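Local coordinates for protein cellulosomal scaffoldin (Bacteroides cellulosolvens, PDB 1TYJ) that is a dockerin-binding type-II cohesin module of a cellulosomal scaffoldin and probably helps assemble the cellulose-degrading complex, at residues Gly1-Ala6 with Ala129-Gly134. Numbering follows the deposited sequence.
Sequences GSVLTA and ATFENG. With EDO (1,2-ethanediol), chain B.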
loop_
_atom_site.group_PDB
_atom_site.type_symbol
_atom_site.label_atom_id
_atom_site.label_comp_id
_atom_site.label_asym_id
_atom_site.label_seq_id
_atom_site.Cartn_x
_atom_site.Cartn_y
_atom_site.Cartn_z
ATOM N N GLY A 1 -14.112 3.424 9.005
ATOM C CA GLY A 1 -13.618 2.883 7.675
ATOM C C GLY A 1 -12.484 1.905 7.870
ATOM O O GLY A 1 -12.204 1.450 8.986
ATOM N N SER A 2 -11.810 1.553 6.781
ATOM C CA SER A 2 -10.758 0.553 6.882
ATOM C C SER A 2 -9.716 0.751 5.802
ATOM O O SER A 2 -9.991 1.369 4.790
ATOM C CB SER A 2 -11.285 -0.890 6.718
ATOM O OG SER A 2 -12.107 -1.026 5.589
ATOM N N VAL A 3 -8.521 0.235 6.062
ATOM C CA VAL A 3 -7.556 -0.069 5.003
ATOM C C VAL A 3 -7.675 -1.568 4.827
ATOM O O VAL A 3 -7.684 -2.329 5.820
ATOM C CB VAL A 3 -6.125 0.315 5.435
ATOM C CG1 VAL A 3 -5.107 -0.218 4.410
ATOM C CG2 VAL A 3 -6.013 1.822 5.623
ATOM N N LEU A 4 -7.813 -2.022 3.583
ATOM C CA LEU A 4 -7.931 -3.461 3.374
ATOM C C LEU A 4 -7.376 -3.842 2.027
ATOM O O LEU A 4 -7.155 -2.967 1.173
ATOM C CB LEU A 4 -9.378 -3.915 3.522
ATOM C CG LEU A 4 -10.365 -3.501 2.435
ATOM C CD1 LEU A 4 -11.709 -4.214 2.675
ATOM C CD2 LEU A 4 -10.602 -2.020 2.362
ATOM N N THR A 5 -7.134 -5.137 1.846
ATOM C CA THR A 5 -6.384 -5.594 0.659
ATOM C C THR A 5 -7.005 -6.767 -0.055
ATOM O O THR A 5 -7.878 -7.448 0.486
ATOM C CB THR A 5 -4.915 -5.941 1.024
ATOM O OG1 THR A 5 -4.849 -7.120 1.869
ATOM C CG2 THR A 5 -4.264 -4.766 1.749
ATOM N N ALA A 6 -6.525 -6.998 -1.276
ATOM C CA ALA A 6 -6.955 -8.151 -2.081
ATOM C C ALA A 6 -5.712 -8.724 -2.711
ATOM O O ALA A 6 -4.788 -7.978 -3.104
ATOM C CB ALA A 6 -7.924 -7.731 -3.170
ATOM N N ALA A 129 2.081 -9.851 3.270
ATOM C CA ALA A 129 2.743 -8.687 3.859
ATOM C C ALA A 129 1.994 -8.308 5.115
ATOM O O ALA A 129 0.883 -8.799 5.345
ATOM C CB ALA A 129 2.749 -7.514 2.859
ATOM N N THR A 130 2.596 -7.422 5.900
ATOM C CA THR A 130 1.943 -6.849 7.063
ATOM C C THR A 130 2.091 -5.316 7.079
ATOM O O THR A 130 3.145 -4.796 6.713
ATOM C CB THR A 130 2.562 -7.451 8.372
ATOM O OG1 THR A 130 3.938 -7.105 8.468
ATOM C CG2 THR A 130 2.414 -8.980 8.407
ATOM N N PHE A 131 1.048 -4.598 7.499
ATOM C CA PHE A 131 1.214 -3.182 7.767
ATOM C C PHE A 131 1.733 -3.061 9.213
ATOM O O PHE A 131 1.083 -3.555 10.150
ATOM C CB PHE A 131 -0.143 -2.483 7.674
ATOM C CG PHE A 131 -0.722 -2.442 6.281
ATOM C CD1 PHE A 131 -1.591 -3.439 5.848
ATOM C CD2 PHE A 131 -0.468 -1.358 5.438
ATOM C CE1 PHE A 131 -2.180 -3.393 4.544
ATOM C CE2 PHE A 131 -1.046 -1.277 4.137
ATOM C CZ PHE A 131 -1.900 -2.302 3.687
ATOM N N GLU A 132 2.873 -2.411 9.419
ATOM C CA GLU A 132 3.426 -2.318 10.781
ATOM C C GLU A 132 4.163 -1.012 10.951
ATOM O O GLU A 132 4.858 -0.585 10.037
ATOM C CB GLU A 132 4.445 -3.430 11.005
ATOM C CG GLU A 132 3.918 -4.823 11.172
ATOM C CD GLU A 132 5.050 -5.808 11.488
ATOM O OE1 GLU A 132 5.924 -5.456 12.334
ATOM O OE2 GLU A 132 5.064 -6.914 10.886
ATOM N N ASN A 133 4.039 -0.407 12.137
ATOM C CA ASN A 133 4.703 0.851 12.436
ATOM C C ASN A 133 6.186 0.676 12.191
ATOM O O ASN A 133 6.747 -0.415 12.408
ATOM C CB ASN A 133 4.455 1.231 13.902
ATOM C CG ASN A 133 2.967 1.564 14.207
ATOM O OD1 ASN A 133 2.494 1.391 15.336
ATOM N ND2 ASN A 133 2.251 2.055 13.219
ATOM N N GLY A 134 6.846 1.730 11.740
ATOM C CA GLY A 134 8.297 1.670 11.635
ATOM C C GLY A 134 8.788 3.074 11.480
ATOM O O GLY A 134 8.463 3.942 12.293
HETATM C C1 EDO B . -12.480 7.093 8.753
HETATM O O1 EDO B . -13.210 6.023 8.147
HETATM C C2 EDO B . -13.494 8.157 9.122
HETATM O O2 EDO B . -14.142 8.563 7.907
#
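The Phe131 ring meets Thr5 at its edge: methyl CG2 of Thr5 lies in the ring plane, 3.7 Å from CE1 of Phe131. Val3 approaches the same end obliquely, its CG1 3.9 Å from CZ of Phe131, and Phe35 packs edge-to-face with the ring. CZ is touched by both methyls, Thr5 CG2 also lying 3.9 Å from Phe131 CZ, and the two come in at roughly a right angle to each other. Torsions explain which branches touch: Val3 turns CG1 anti to the backbone N (chi1 171°), while in Thr5 a chi1 of 68° sets OG1 between the backbone N and the carbonyl carbon, which puts CG2 anti to the carbonyl carbon, and it is this methyl that meets the ring.

No hydrogen bond joins the segments, and their CA atoms stay far apart, 9.7 Å between Val3 CA and Phe131 CA. That spacing, with only side chains bridging it, fits the interior between two facing sheets, not neighbouring strands. Strand 2-7 pairs with 17-25 and 160-161 in one sheet; strand 126-131 pairs with 30-38 and 166-169 in the other. Ile22 and Ile37, one from each sheet, also touch Phe131, and Leu146 of strand 144-148 packs on Val3, placing the contact in the hydrophobic core of the cohesin beta sandwich.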